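Local coordinates for DUF1955 domain-containing protein (Sulfolobus tokodaii, PDB 1WY6) that is of unknown function but folds as an archaeal helical repeat protein, a type of scaffold that often serves in protein-protein binding, at residues 10-14 against 29-33; 107-111 against 134-140. All coordinates share one frame. Numbering follows the deposited sequence.

Interaction 1. Residues 10-14 against 29-33; sequences KLMDA and IVLEI
Residues 10-14 and 29-33 are both helical, one on helix 7-19 and one on helix 23-36. The two helices follow each other in the chain and form an antiparallel helical hairpin, the kind of unit from which many helical repeat proteins are built. The axes approach to 9.4 Å, and the N-to-C directions make an angle of 152°, with a signed crossing angle of -152°. The register is set by Ala14 and Ile29, whose CA atoms are 5.7 Å apart. Ile29 (chi1 m, chi2 m) points at the partner helix. Ile29 CB lies 3.7 Å from Ala14 CB, Ile29 CG2 3.3 Å from Lys10 O and Ile29 CD1 4.0 Å from Asp13 OD2. The CA-to-CB bond of Val30 points sideways; with chi1 t, Val30 CG2 is 3.8 Å from Ala14 CB. Beyond the pair, Val30 and Leu11 both touch Phe45 of helix 44-52, which covers this side. Ile33 (m, m) closes the contact: Ile33 CG1 is 3.8 Å from Leu11 CD2, and Ile33 CD1 is 3.9 Å from Lys10 CB. Leu11 is m, t. The short methyl of Ala14 lets the backbones come close at Ile29. The contact depends on aliphatic shape and burial, without hydrogen bonds or salt bridges between the two segments.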
loop_
_atom_site.group_PDB
_atom_site.type_symbol
_atom_site.label_atom_id
_atom_site.label_comp_id
_atom_site.label_asym_id
_atom_site.label_seq_id
_atom_site.Cartn_x
_atom_site.Cartn_y
_atom_site.Cartn_z
ATOM N N LYS A 10 2.463 -24.518 -6.902
ATOM C CA LYS A 10 1.726 -23.789 -7.923
ATOM C C LYS A 10 1.720 -22.294 -7.619
ATOM O O LYS A 10 1.811 -21.475 -8.531
ATOM C CB LYS A 10 0.298 -24.323 -8.019
ATOM C CG LYS A 10 0.178 -25.536 -8.930
ATOM C CD LYS A 10 0.388 -25.120 -10.390
ATOM C CE LYS A 10 0.636 -26.311 -11.310
ATOM N NZ LYS A 10 1.956 -26.964 -11.060
ATOM N N LEU A 11 1.626 -21.944 -6.336
ATOM C CA LEU A 11 1.621 -20.543 -5.924
ATOM C C LEU A 11 2.988 -19.907 -6.167
ATOM O O LEU A 11 3.070 -18.762 -6.599
ATOM C CB LEU A 11 1.229 -20.405 -4.445
ATOM C CG LEU A 11 -0.248 -20.630 -4.075
ATOM C CD1 LEU A 11 -0.425 -20.458 -2.575
ATOM C CD2 LEU A 11 -1.148 -19.655 -4.818
ATOM N N MET A 12 4.057 -20.650 -5.894
ATOM C CA MET A 12 5.400 -20.135 -6.120
ATOM C C MET A 12 5.591 -19.952 -7.618
ATOM O O MET A 12 6.331 -19.073 -8.063
ATOM C CB MET A 12 6.462 -21.105 -5.581
ATOM C CG MET A 12 6.568 -21.137 -4.063
ATOM S SD MET A 12 6.786 -19.484 -3.343
ATOM C CE MET A 12 5.143 -19.140 -2.771
ATOM N N ASP A 13 4.918 -20.793 -8.397
ATOM C CA ASP A 13 5.009 -20.709 -9.846
ATOM C C ASP A 13 4.316 -19.431 -10.297
ATOM O O ASP A 13 4.813 -18.715 -11.169
ATOM C CB ASP A 13 4.334 -21.918 -10.487
ATOM C CG ASP A 13 4.447 -21.909 -11.989
ATOM O OD1 ASP A 13 5.584 -21.793 -12.498
ATOM O OD2 ASP A 13 3.401 -22.023 -12.663
ATOM N N ALA A 14 3.162 -19.156 -9.693
ATOM C CA ALA A 14 2.400 -17.956 -10.008
ATOM C C ALA A 14 3.212 -16.739 -9.576
ATOM O O ALA A 14 3.306 -15.761 -10.308
ATOM C CB ALA A 14 1.045 -17.983 -9.284
ATOM N N ILE A 29 -3.045 -18.858 -12.780
ATOM C CA ILE A 29 -2.647 -19.865 -11.795
ATOM C C ILE A 29 -3.322 -19.575 -10.447
ATOM O O ILE A 29 -3.892 -20.470 -9.816
ATOM C CB ILE A 29 -1.122 -19.855 -11.569
ATOM C CG1 ILE A 29 -0.383 -20.069 -12.892
ATOM C CG2 ILE A 29 -0.736 -20.966 -10.596
ATOM C CD1 ILE A 29 -0.492 -21.448 -13.418
ATOM N N VAL A 30 -3.256 -18.322 -10.007
ATOM C CA VAL A 30 -3.862 -17.934 -8.734
ATOM C C VAL A 30 -5.363 -18.221 -8.691
ATOM O O VAL A 30 -5.876 -18.688 -7.678
ATOM C CB VAL A 30 -3.629 -16.429 -8.433
ATOM C CG1 VAL A 30 -4.446 -16.006 -7.224
ATOM C CG2 VAL A 30 -2.152 -16.172 -8.178
ATOM N N LEU A 31 -6.066 -17.936 -9.781
ATOM C CA LEU A 31 -7.500 -18.177 -9.835
ATOM C C LEU A 31 -7.817 -19.666 -9.818
ATOM O O LEU A 31 -8.920 -20.059 -9.446
ATOM C CB LEU A 31 -8.113 -17.522 -11.075
ATOM C CG LEU A 31 -8.033 -15.989 -11.122
ATOM C CD1 LEU A 31 -8.738 -15.462 -12.370
ATOM C CD2 LEU A 31 -8.674 -15.413 -9.866
ATOM N N GLU A 32 -6.857 -20.491 -10.229
ATOM C CA GLU A 32 -7.047 -21.934 -10.210
ATOM C C GLU A 32 -7.095 -22.351 -8.744
ATOM O O GLU A 32 -8.027 -23.019 -8.313
ATOM C CB GLU A 32 -5.884 -22.659 -10.904
ATOM C CG GLU A 32 -5.710 -22.337 -12.382
ATOM C CD GLU A 32 -4.562 -23.114 -13.019
ATOM O OE1 GLU A 32 -4.121 -22.731 -14.126
ATOM O OE2 GLU A 32 -4.103 -24.112 -12.416
ATOM N N ILE A 33 -6.079 -21.938 -7.988
ATOM C CA ILE A 33 -5.973 -22.247 -6.563
ATOM C C ILE A 33 -7.215 -21.766 -5.824
ATOM O O ILE A 33 -7.755 -22.464 -4.960
ATOM C CB ILE A 33 -4.741 -21.555 -5.937
ATOM C CG1 ILE A 33 -3.455 -22.054 -6.605
ATOM C CG2 ILE A 33 -4.712 -21.802 -4.436
ATOM C CD1 ILE A 33 -3.223 -23.557 -6.476
#

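Interaction 2. Residues 107-111 against 134-140; sequences RDKLE and ALRRVGD
A charged group spans the junction where one helix ends and another begins. Arg107 (chi1 to chi3 all t) extends from the first turn of helix 107-117 over the end of helix 125-137. Arg107 NE lies 2.9 Å from Glu111 OE1, a salt bridge one turn along. Arg107 NH2 makes a long salt bridge to Asp140 OD2 at 3.8 Å. In both, the oxygen lies well out of the guanidinium plane. The two acids also approach each other, Glu111 OE1 to Asp140 OD2 at 3.4 Å. Arg107 lies close to both, and Glu111 OE2 also pairs with Arg115. The CA register is Arg107 with Val138 (5.8 Å) and Leu110 with Leu135 (6.3 Å). Helix 125-137 ends in a Schellman motif: Gly139, at phi 92°, is C-prime, with Gly139 N to Arg136 O at 3.3 Å and Asp140 N to Leu135 O at 3.2 Å, though the position of Leu135 O is less certain. Asp140 (chi1 t) then N-caps helix 141-153 through OD1 to Asp143 N, a tight helix-to-helix turn within the helical repeat. Next to the charged group, Leu110 (m, t) packs: Leu110 CB is 3.6 Å from Leu135 CD2, Leu110 CD1 3.6 Å from Val138 CG1 and Leu110 CD2 4.2 Å from Ala134 CB. Leu110 also touches Leu98 of helix 92-103.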
loop_
_atom_site.group_PDB
_atom_site.type_symbol
_atom_site.label_atom_id
_atom_site.label_comp_id
_atom_site.label_asym_id
_atom_site.label_seq_id
_atom_site.Cartn_x
_atom_site.Cartn_y
_atom_site.Cartn_z
ATOM N N ARG A 107 2.021 2.634 13.905
ATOM C CA ARG A 107 2.475 4.017 13.902
ATOM C C ARG A 107 3.903 4.095 13.393
ATOM O O ARG A 107 4.281 5.048 12.711
ATOM C CB ARG A 107 2.397 4.570 15.326
ATOM C CG ARG A 107 3.017 5.948 15.532
ATOM C CD ARG A 107 2.850 6.368 16.990
ATOM N NE ARG A 107 3.438 7.669 17.300
ATOM C CZ ARG A 107 3.073 8.811 16.729
ATOM N NH1 ARG A 107 2.120 8.813 15.805
ATOM N NH2 ARG A 107 3.645 9.951 17.095
ATOM N N ASP A 108 4.687 3.079 13.734
ATOM C CA ASP A 108 6.083 2.999 13.326
ATOM C C ASP A 108 6.226 3.015 11.807
ATOM O O ASP A 108 7.039 3.757 11.273
ATOM C CB ASP A 108 6.728 1.731 13.913
ATOM C CG ASP A 108 6.060 0.446 13.434
ATOM O OD1 ASP A 108 4.829 0.444 13.224
ATOM O OD2 ASP A 108 6.767 -0.573 13.287
ATOM N N LYS A 109 5.435 2.195 11.120
ATOM C CA LYS A 109 5.481 2.124 9.659
ATOM C C LYS A 109 5.048 3.457 9.040
ATOM O O LYS A 109 5.698 3.965 8.129
ATOM C CB LYS A 109 4.586 0.981 9.163
ATOM C CG LYS A 109 4.996 -0.401 9.696
ATOM C CD LYS A 109 6.408 -0.772 9.233
ATOM C CE LYS A 109 6.985 -1.954 10.002
ATOM N NZ LYS A 109 6.225 -3.207 9.787
ATOM N N LEU A 110 3.960 4.029 9.545
ATOM C CA LEU A 110 3.471 5.320 9.047
ATOM C C LEU A 110 4.513 6.437 9.213
ATOM O O LEU A 110 4.642 7.301 8.342
ATOM C CB LEU A 110 2.174 5.707 9.772
ATOM C CG LEU A 110 0.980 4.794 9.483
ATOM C CD1 LEU A 110 -0.179 5.126 10.414
ATOM C CD2 LEU A 110 0.570 4.953 8.017
ATOM N N GLU A 111 5.251 6.421 10.325
ATOM C CA GLU A 111 6.283 7.439 10.565
ATOM C C GLU A 111 7.461 7.272 9.609
ATOM O O GLU A 111 8.030 8.255 9.131
ATOM C CB GLU A 111 6.794 7.377 12.002
ATOM C CG GLU A 111 5.741 7.692 13.037
ATOM C CD GLU A 111 6.356 8.083 14.366
ATOM O OE1 GLU A 111 5.623 8.108 15.378
ATOM O OE2 GLU A 111 7.577 8.376 14.390
ATOM N N ALA A 134 -3.143 10.224 7.923
ATOM C CA ALA A 134 -3.062 8.891 8.514
ATOM C C ALA A 134 -2.221 9.020 9.794
ATOM O O ALA A 134 -2.538 8.437 10.833
ATOM C CB ALA A 134 -2.402 7.915 7.548
ATOM N N LEU A 135 -1.146 9.798 9.711
ATOM C CA LEU A 135 -0.282 9.998 10.863
ATOM C C LEU A 135 -1.051 10.633 12.017
ATOM O O LEU A 135 -0.962 10.181 13.156
ATOM C CB LEU A 135 0.919 10.880 10.485
ATOM C CG LEU A 135 2.030 10.174 9.700
ATOM C CD1 LEU A 135 3.000 11.197 9.116
ATOM C CD2 LEU A 135 2.763 9.190 10.625
ATOM N N ARG A 136 -1.814 11.677 11.721
ATOM C CA ARG A 136 -2.574 12.353 12.754
ATOM C C ARG A 136 -3.494 11.338 13.438
ATOM O O ARG A 136 -3.782 11.457 14.633
ATOM C CB ARG A 136 -3.365 13.510 12.137
ATOM C CG ARG A 136 -3.771 14.584 13.121
ATOM C CD ARG A 136 -4.159 15.857 12.390
ATOM N NE ARG A 136 -2.989 16.619 11.960
ATOM C CZ ARG A 136 -2.946 17.387 10.875
ATOM N NH1 ARG A 136 -1.839 18.048 10.570
ATOM N NH2 ARG A 136 -4.000 17.481 10.080
ATOM N N ARG A 137 -3.929 10.325 12.687
ATOM C CA ARG A 137 -4.800 9.283 13.229
ATOM C C ARG A 137 -4.080 8.352 14.210
ATOM O O ARG A 137 -4.730 7.644 14.974
ATOM C CB ARG A 137 -5.421 8.442 12.104
ATOM C CG ARG A 137 -6.531 9.131 11.312
ATOM C CD ARG A 137 -7.193 8.157 10.336
ATOM N NE ARG A 137 -7.852 7.048 11.030
ATOM C CZ ARG A 137 -8.218 5.901 10.454
ATOM N NH1 ARG A 137 -7.991 5.697 9.159
ATOM N NH2 ARG A 137 -8.806 4.951 11.177
ATOM N N VAL A 138 -2.747 8.336 14.182
ATOM C CA VAL A 138 -1.988 7.496 15.112
ATOM C C VAL A 138 -1.329 8.320 16.222
ATOM O O VAL A 138 -0.516 7.805 16.997
ATOM C CB VAL A 138 -0.893 6.629 14.399
ATOM C CG1 VAL A 138 -1.544 5.448 13.688
ATOM C CG2 VAL A 138 -0.105 7.462 13.412
ATOM N N GLY A 139 -1.685 9.600 16.296
ATOM C CA GLY A 139 -1.144 10.464 17.334
ATOM C C GLY A 139 0.118 11.242 17.010
ATOM O O GLY A 139 0.719 11.847 17.907
ATOM N N ASP A 140 0.518 11.245 15.742
ATOM C CA ASP A 140 1.722 11.953 15.324
ATOM C C ASP A 140 1.406 13.307 14.681
ATOM O O ASP A 140 1.559 13.476 13.465
ATOM C CB ASP A 140 2.515 11.104 14.328
ATOM C CG ASP A 140 3.900 11.660 14.059
ATOM O OD1 ASP A 140 4.129 12.857 14.334
ATOM O OD2 ASP A 140 4.759 10.902 13.564
#

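Both contacts are partly buried, and in each a buried apolar part adjoins a more exposed polar edge. Interaction 1 lies farther out, its centre 22 Å from the centre of the chain, against 15 Å for interaction 2. They share no helix. Both join helices adjacent in sequence, interaction 1 along their middle turns, interaction 2 where one starts and the other ends. Their centres are 35 Å apart, on opposite sides of the chain's centre, and the nearest atoms are about 20 Å apart. Each is therefore a separate local packing unit in the elongated repeat. Interaction 1 is aliphatic between the segments. Interaction 2 adds charges and capping to an apolar layer of Leu110, Ala134, Leu135 and Val138.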